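Local coordinates for CLIP-associating protein 2 (Mus musculus, PDB 3WOZ) that probably binds tubulin through an all-helical TOG domain of HEAT-like repeats and contributes to the control of microtubule dynamics, at residues 17-22 and 60-65; 83-88 and 117-122; 174-179 and 190-195. All coordinates share one frame; numbering follows the deposited sequence.

Overall arrangement
From the N terminus the chain runs through twelve helices and no strand, and the three contacts follow one another in series, none nested in or crossing another. Contact 1 closes a loop between the first turns of helices 19-34 and 60-77, with helix 41-54 in between. Contact 2 ties the start of helix 85-96 to the turn joining helices 102-118 and 121-133. Contact 3 closes the shortest loop, ten residues between its segments, joining consecutive helices 167-179 and 186-202. Centres of contacts 1 and 2 lie about 25 Å apart and those of 2 and 3 about 23 Å; contacts 1 and 3, their centres about 37 Å apart, fall on opposite sides of the chain's centre.

Contact 1 of 3, residues 17-22 and 60-65; sequences SNWSER and GKVFSM
Val62 meets Trp19 and Arg22 with its two methyl groups, one for each residue. The branch CG2 rests against the backbone of the first helical turn, 3.5 Å from Trp19 O, and lies 4.0 Å from Trp19 CB. Toward the indole the same methyl comes near the ring plane, at the edge marked by CE3, and not over a face. The other branch, CG1, touches Arg22 twice: it is 3.8 Å from Arg22 CB and 3.7 Å from Arg22 NE, where it reaches the guanidinium at its edge. With CG1 anti to the backbone N of Val62 (chi1 179°), the two methyls diverge toward the two partners. The backbones come closest at Arg22 and Val62, whose CA atoms are 6.7 Å apart.

The next shell fixes the arginine. Its chain bends at chi3 (-56°) and folds back over the helix start, so that Trp19 CA sits 3.5 Å above the guanidinium plane while Ser17 CA lies at its edge. The charge is met by a salt bridge from NE to Asp57, and NH1 donates to Ser16 O; these polar bonds hold the group in place beside the apolar methyl. The indole, in turn, stacks with His59 and has Ser20 CB over the centre of one face. Asn18 occupies the N-cap of helix 19-34, its OD1 accepting a weak bond from Ser20 N at 3.4 Å.

Together these contacts join the N-terminal ends of helices 19-34 and 60-77 in a HEAT-like helical array. Val62 also packs on Leu26, one turn beyond Arg22 on helix 19-34, and Met54 of helix 41-54 touches both Val62 and Arg22, so three helices converge on this point.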
# COMPACT_ATOMS: atom_id res chain seq x y z
N SER A 17 -11.28 -22.16 9.81
CA SER A 17 -10.69 -22.82 8.65
C SER A 17 -11.77 -23.17 7.61
O SER A 17 -11.45 -23.58 6.50
CB SER A 17 -9.91 -24.07 9.07
OG SER A 17 -10.79 -25.10 9.48
N ASN A 18 -13.03 -22.99 8.00
CA ASN A 18 -14.18 -23.19 7.11
C ASN A 18 -14.62 -21.89 6.45
O ASN A 18 -14.92 -20.90 7.14
CB ASN A 18 -15.34 -23.82 7.89
CG ASN A 18 -16.58 -24.02 7.04
OD1 ASN A 18 -16.51 -24.12 5.81
ND2 ASN A 18 -17.73 -24.11 7.69
N TRP A 19 -14.68 -21.89 5.12
CA TRP A 19 -15.00 -20.68 4.34
C TRP A 19 -16.39 -20.10 4.63
O TRP A 19 -16.55 -18.88 4.68
CB TRP A 19 -14.81 -20.92 2.83
CG TRP A 19 -15.95 -21.65 2.15
CD1 TRP A 19 -16.02 -22.99 1.88
CD2 TRP A 19 -17.17 -21.07 1.66
NE1 TRP A 19 -17.21 -23.28 1.25
CE2 TRP A 19 -17.93 -22.13 1.10
CE3 TRP A 19 -17.69 -19.77 1.63
CZ2 TRP A 19 -19.19 -21.92 0.53
CZ3 TRP A 19 -18.95 -19.57 1.06
CH2 TRP A 19 -19.68 -20.64 0.52
N SER A 20 -17.37 -20.98 4.81
CA SER A 20 -18.75 -20.58 5.08
C SER A 20 -18.84 -19.80 6.39
O SER A 20 -19.60 -18.84 6.50
CB SER A 20 -19.64 -21.82 5.13
OG SER A 20 -21.01 -21.47 5.02
N GLU A 21 -18.04 -20.22 7.36
CA GLU A 21 -17.96 -19.59 8.67
C GLU A 21 -17.23 -18.25 8.60
O GLU A 21 -17.62 -17.30 9.27
CB GLU A 21 -17.29 -20.53 9.66
CG GLU A 21 -18.15 -21.72 10.06
CD GLU A 21 -18.70 -21.58 11.46
OE1 GLU A 21 -17.94 -21.87 12.42
OE2 GLU A 21 -19.88 -21.20 11.61
N ARG A 22 -16.18 -18.18 7.78
CA ARG A 22 -15.47 -16.92 7.54
C ARG A 22 -16.38 -15.88 6.89
O ARG A 22 -16.35 -14.71 7.25
CB ARG A 22 -14.22 -17.14 6.69
CG ARG A 22 -13.12 -17.91 7.41
CD ARG A 22 -11.76 -17.76 6.73
NE ARG A 22 -11.77 -18.17 5.32
CZ ARG A 22 -11.61 -19.42 4.88
NH1 ARG A 22 -11.43 -20.43 5.73
NH2 ARG A 22 -11.64 -19.66 3.58
N GLY A 60 -12.37 -17.35 -3.02
CA GLY A 60 -12.65 -16.12 -3.76
C GLY A 60 -13.74 -15.21 -3.20
O GLY A 60 -13.59 -13.99 -3.21
N LYS A 61 -14.83 -15.81 -2.72
CA LYS A 61 -15.95 -15.04 -2.17
C LYS A 61 -15.56 -14.41 -0.84
O LYS A 61 -15.83 -13.23 -0.60
CB LYS A 61 -17.20 -15.91 -2.04
CG LYS A 61 -18.41 -15.26 -1.34
CD LYS A 61 -18.97 -14.08 -2.14
CE LYS A 61 -20.27 -13.58 -1.54
NZ LYS A 61 -20.64 -12.24 -2.07
N VAL A 62 -14.92 -15.20 0.02
CA VAL A 62 -14.45 -14.72 1.31
C VAL A 62 -13.48 -13.55 1.12
O VAL A 62 -13.60 -12.52 1.80
CB VAL A 62 -13.78 -15.85 2.14
CG1 VAL A 62 -13.27 -15.31 3.47
CG2 VAL A 62 -14.77 -16.99 2.38
N PHE A 63 -12.54 -13.70 0.19
CA PHE A 63 -11.50 -12.70 -0.06
C PHE A 63 -12.08 -11.38 -0.57
O PHE A 63 -11.68 -10.32 -0.10
CB PHE A 63 -10.43 -13.25 -1.02
CG PHE A 63 -9.32 -12.27 -1.32
CD1 PHE A 63 -9.24 -11.66 -2.57
CD2 PHE A 63 -8.36 -11.95 -0.35
CE1 PHE A 63 -8.22 -10.75 -2.86
CE2 PHE A 63 -7.34 -11.05 -0.63
CZ PHE A 63 -7.27 -10.44 -1.89
N SER A 64 -13.01 -11.45 -1.52
CA SER A 64 -13.70 -10.27 -2.02
C SER A 64 -14.53 -9.56 -0.95
O SER A 64 -14.56 -8.33 -0.91
CB SER A 64 -14.56 -10.61 -3.23
OG SER A 64 -13.78 -10.55 -4.41
N MSE A 65 -15.19 -10.34 -0.10
CA MSE A 65 -15.92 -9.80 1.05
C MSE A 65 -14.98 -9.14 2.07
O MSE A 65 -15.34 -8.14 2.70
CB MSE A 65 -16.71 -10.90 1.75
CG MSE A 65 -17.93 -11.39 1.01
SE MSE A 65 -18.76 -12.80 2.07
CE MSE A 65 -19.23 -11.72 3.63

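Contact 2 of 3, residues 83-88 and 117-122; sequences DWLFVL and ESFPND
Phe119, in the turn between helices 102-118 and 121-133, packs its ring against Leu85 and Leu88 of helix 85-96, at a junction in the HEAT-like helical array of the TOG domain. Along the second segment, residues 117 and 118 form the weakly bonded end of helix 102-118. The Ser118 hydroxyl is hydrogen-bonded to Ile114 O, and its side chain packs on Ile74 of helix 60-77.

At Phe119 the backbone leaves the helix for an extended conformation, and its CB points toward helix 85-96. Leu85 and Phe119 extend alongside one another, pointing opposite ways. Leu85 holds CG anti to its backbone N (chi1 179°), which brings its fork onto the ring: CD1 lies over a face, while CD2 stays near the ring's root, 3.9 Å from Phe119 CB. Leu88, one turn later, approaches the far end of the ring obliquely: its CD2 is 3.9 Å from Phe119 CE2. Ile74 touches both Leu88 and Phe119, bringing helix 60-77 into the same apolar cluster.

Pro120 takes the N-cap position of helix 121-133. Beyond it Asn121 starts that helix, its OD1 accepting from Gln157 NE2, while Ile127 further along packs back on Leu85. All three residues that touch here are buried, and the contact is purely apolar. Its CH-pi geometry is close to face-on: Leu85 CD1 sits 3.7 Å from the centroid of the Phe119 ring, only 16° off the ring normal.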
# COMPACT_ATOMS: atom_id res chain seq x y z
N ASP A 83 0.31 1.20 13.56
CA ASP A 83 1.27 0.11 13.72
C ASP A 83 0.97 -1.06 12.78
O ASP A 83 1.84 -1.90 12.55
CB ASP A 83 1.31 -0.38 15.17
CG ASP A 83 1.84 0.67 16.13
OD1 ASP A 83 1.28 0.81 17.23
OD2 ASP A 83 2.83 1.37 15.78
N TRP A 84 -0.25 -1.10 12.24
CA TRP A 84 -0.65 -2.14 11.29
C TRP A 84 -0.52 -1.66 9.85
O TRP A 84 -0.68 -2.44 8.90
CB TRP A 84 -2.08 -2.60 11.58
CG TRP A 84 -2.49 -3.83 10.80
CD1 TRP A 84 -1.92 -5.07 10.87
CD2 TRP A 84 -3.56 -3.93 9.84
NE1 TRP A 84 -2.56 -5.93 10.01
CE2 TRP A 84 -3.57 -5.26 9.37
CE3 TRP A 84 -4.50 -3.02 9.34
CZ2 TRP A 84 -4.49 -5.71 8.42
CZ3 TRP A 84 -5.42 -3.47 8.39
CH2 TRP A 84 -5.40 -4.80 7.94
N LEU A 85 -0.21 -0.37 9.68
CA LEU A 85 -0.19 0.26 8.36
C LEU A 85 0.80 -0.39 7.38
O LEU A 85 0.48 -0.54 6.20
CB LEU A 85 0.05 1.77 8.47
CG LEU A 85 0.11 2.58 7.17
CD1 LEU A 85 -1.17 2.44 6.33
CD2 LEU A 85 0.43 4.05 7.43
N PHE A 86 1.98 -0.76 7.87
CA PHE A 86 2.97 -1.42 7.01
C PHE A 86 2.36 -2.65 6.35
O PHE A 86 2.49 -2.84 5.14
CB PHE A 86 4.24 -1.81 7.79
CG PHE A 86 5.17 -2.71 7.01
CD1 PHE A 86 5.10 -4.10 7.15
CD2 PHE A 86 6.10 -2.17 6.12
CE1 PHE A 86 5.95 -4.94 6.42
CE2 PHE A 86 6.95 -3.00 5.39
CZ PHE A 86 6.88 -4.38 5.54
N VAL A 87 1.69 -3.48 7.14
CA VAL A 87 1.07 -4.71 6.67
C VAL A 87 -0.08 -4.41 5.70
O VAL A 87 -0.14 -4.97 4.62
CB VAL A 87 0.59 -5.60 7.85
CG1 VAL A 87 -0.36 -6.68 7.37
CG2 VAL A 87 1.79 -6.21 8.58
N LEU A 88 -0.98 -3.51 6.10
CA LEU A 88 -2.12 -3.14 5.27
C LEU A 88 -1.70 -2.69 3.88
O LEU A 88 -2.17 -3.22 2.88
CB LEU A 88 -2.94 -2.05 5.96
CG LEU A 88 -4.08 -1.39 5.18
CD1 LEU A 88 -5.16 -2.41 4.81
CD2 LEU A 88 -4.67 -0.23 5.98
N GLU A 117 -5.98 8.02 1.88
CA GLU A 117 -6.61 9.21 2.44
C GLU A 117 -6.86 9.12 3.95
O GLU A 117 -7.36 10.06 4.55
CB GLU A 117 -7.92 9.55 1.70
CG GLU A 117 -9.08 8.59 1.97
CD GLU A 117 -10.31 8.86 1.09
OE1 GLU A 117 -10.17 9.46 0.00
OE2 GLU A 117 -11.43 8.46 1.49
N SER A 118 -6.51 7.99 4.55
CA SER A 118 -6.83 7.75 5.97
C SER A 118 -5.64 7.83 6.94
O SER A 118 -5.82 7.78 8.15
CB SER A 118 -7.54 6.40 6.14
OG SER A 118 -8.69 6.32 5.31
N PHE A 119 -4.42 7.96 6.41
CA PHE A 119 -3.22 7.87 7.25
C PHE A 119 -2.26 9.02 6.96
O PHE A 119 -2.27 9.54 5.86
CB PHE A 119 -2.51 6.53 7.03
CG PHE A 119 -3.29 5.34 7.51
CD1 PHE A 119 -3.25 4.96 8.85
CD2 PHE A 119 -4.06 4.59 6.62
CE1 PHE A 119 -3.96 3.86 9.30
CE2 PHE A 119 -4.78 3.48 7.07
CZ PHE A 119 -4.73 3.11 8.41
N PRO A 120 -1.41 9.39 7.95
CA PRO A 120 -0.45 10.47 7.68
C PRO A 120 0.42 10.16 6.47
O PRO A 120 0.82 9.01 6.27
CB PRO A 120 0.41 10.51 8.95
CG PRO A 120 -0.45 9.90 10.01
CD PRO A 120 -1.28 8.86 9.31
N ASN A 121 0.70 11.18 5.66
CA ASN A 121 1.45 11.00 4.42
C ASN A 121 2.90 10.55 4.62
O ASN A 121 3.38 9.66 3.91
CB ASN A 121 1.39 12.28 3.57
CG ASN A 121 0.01 12.54 2.98
OD1 ASN A 121 -0.72 11.61 2.63
ND2 ASN A 121 -0.34 13.82 2.84
N ASP A 122 3.60 11.18 5.57
CA ASP A 122 5.00 10.84 5.84
C ASP A 122 5.16 9.36 6.19
O ASP A 122 6.03 8.68 5.63
CB ASP A 122 5.62 11.75 6.92
CG ASP A 122 4.88 11.68 8.25
OD1 ASP A 122 3.67 11.35 8.29
OD2 ASP A 122 5.53 11.98 9.28

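Contact 3 of 3, residues 174-179 and 190-195; sequences SRVITW and KAAQSV
Segments 174-179 and 190-195, on helices 167-179 and 186-202, run with their N-to-C directions 135° apart and their axes 8.5 Å from each other at closest approach, and Val176 and Ala192 bring their CA atoms to 5.7 Å. The small side chain of Ala192 permits that proximity. Its CB reaches the backbone of the facing helix directly, 3.6 Å from Val176 O, and also lies near the end of that segment, 3.9 Å from Trp179 C.

Val176 answers with a single branch. Because CG1 stands anti to the backbone N (chi1 179°), it is directed at the partner helix, where it lies 3.7 Å from the backbone Ala192 O and meets Ala192 CB at 3.8 Å and Val195 CG1 at 4.1 Å. The valine methyl is thus flanked by residues one turn apart on helix 186-202. Trp179 contributes chiefly its CB and backbone; its indole turns away, with Arg175 O 3.2 Å above the ring plane, toward its rim, and Lys144 makes a cation-pi contact with it.

Leu148 of helix 141-155 touches Val176 and Val195, and Leu196 also touches Val176, adding to the apolar packing. Consecutive helices packed obliquely across a short linker are consistent with the HEAT-type helical array of a TOG domain.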
# COMPACT_ATOMS: atom_id res chain seq x y z
N SER A 174 17.11 5.48 -6.36
CA SER A 174 18.08 4.78 -7.21
C SER A 174 17.43 3.64 -7.99
O SER A 174 17.61 3.53 -9.20
CB SER A 174 19.23 4.21 -6.37
OG SER A 174 19.92 5.23 -5.69
N ARG A 175 16.68 2.80 -7.28
CA ARG A 175 15.96 1.68 -7.89
C ARG A 175 14.97 2.15 -8.95
O ARG A 175 14.86 1.55 -10.02
CB ARG A 175 15.25 0.85 -6.83
CG ARG A 175 16.19 0.08 -5.93
CD ARG A 175 15.46 -0.97 -5.10
NE ARG A 175 14.83 -2.00 -5.93
CZ ARG A 175 14.51 -3.22 -5.51
NH1 ARG A 175 13.94 -4.09 -6.34
NH2 ARG A 175 14.77 -3.58 -4.25
N VAL A 176 14.27 3.25 -8.64
CA VAL A 176 13.27 3.83 -9.54
C VAL A 176 13.90 4.32 -10.85
O VAL A 176 13.35 4.08 -11.93
CB VAL A 176 12.44 4.96 -8.85
CG1 VAL A 176 11.43 5.57 -9.80
CG2 VAL A 176 11.73 4.42 -7.61
N ILE A 177 15.06 4.98 -10.73
CA ILE A 177 15.82 5.48 -11.89
C ILE A 177 16.01 4.40 -12.95
O ILE A 177 15.75 4.62 -14.14
CB ILE A 177 17.23 6.03 -11.50
CG1 ILE A 177 17.18 6.95 -10.26
CG2 ILE A 177 17.91 6.73 -12.70
CD1 ILE A 177 16.68 8.37 -10.50
N THR A 178 16.48 3.23 -12.52
CA THR A 178 16.77 2.12 -13.42
C THR A 178 15.49 1.49 -13.98
O THR A 178 15.44 1.12 -15.15
CB THR A 178 17.64 1.04 -12.76
OG1 THR A 178 17.10 0.70 -11.48
CG2 THR A 178 19.07 1.55 -12.58
N TRP A 179 14.46 1.39 -13.13
CA TRP A 179 13.15 0.91 -13.55
C TRP A 179 12.54 1.79 -14.64
O TRP A 179 11.61 1.39 -15.33
CB TRP A 179 12.19 0.81 -12.35
CG TRP A 179 12.55 -0.23 -11.31
CD1 TRP A 179 13.53 -1.19 -11.41
CD2 TRP A 179 11.93 -0.43 -10.04
NE1 TRP A 179 13.55 -1.96 -10.28
CE2 TRP A 179 12.58 -1.52 -9.42
CE3 TRP A 179 10.88 0.20 -9.36
CZ2 TRP A 179 12.22 -1.99 -8.15
CZ3 TRP A 179 10.52 -0.27 -8.09
CH2 TRP A 179 11.19 -1.35 -7.51
N LYS A 190 6.74 4.22 -17.70
CA LYS A 190 5.91 5.40 -17.50
C LYS A 190 5.63 5.68 -16.02
O LYS A 190 5.54 6.85 -15.61
CB LYS A 190 4.60 5.30 -18.29
CG LYS A 190 4.78 5.21 -19.82
CD LYS A 190 5.45 6.47 -20.40
CE LYS A 190 5.98 6.21 -21.80
NZ LYS A 190 6.82 7.34 -22.30
N ALA A 191 5.50 4.62 -15.23
CA ALA A 191 5.22 4.75 -13.80
C ALA A 191 6.43 5.31 -13.04
O ALA A 191 6.27 6.16 -12.16
CB ALA A 191 4.77 3.42 -13.21
N ALA A 192 7.62 4.84 -13.39
CA ALA A 192 8.86 5.30 -12.76
C ALA A 192 9.12 6.78 -13.07
O ALA A 192 9.46 7.55 -12.16
CB ALA A 192 10.03 4.44 -13.20
N GLN A 193 8.96 7.16 -14.33
CA GLN A 193 9.12 8.55 -14.77
C GLN A 193 8.20 9.48 -14.00
O GLN A 193 8.65 10.47 -13.42
CB GLN A 193 8.86 8.68 -16.27
CG GLN A 193 10.08 8.41 -17.12
CD GLN A 193 9.73 8.05 -18.55
OE1 GLN A 193 8.93 8.72 -19.19
NE2 GLN A 193 10.35 6.99 -19.06
N SER A 194 6.91 9.14 -13.98
CA SER A 194 5.92 9.92 -13.25
C SER A 194 6.30 10.05 -11.77
O SER A 194 6.13 11.12 -11.19
CB SER A 194 4.52 9.31 -13.41
OG SER A 194 4.49 7.97 -12.95
N VAL A 195 6.82 8.98 -11.18
CA VAL A 195 7.28 9.02 -9.78
C VAL A 195 8.43 10.02 -9.61
O VAL A 195 8.38 10.88 -8.74
CB VAL A 195 7.66 7.62 -9.24
CG1 VAL A 195 8.49 7.72 -7.96
CG2 VAL A 195 6.41 6.81 -8.98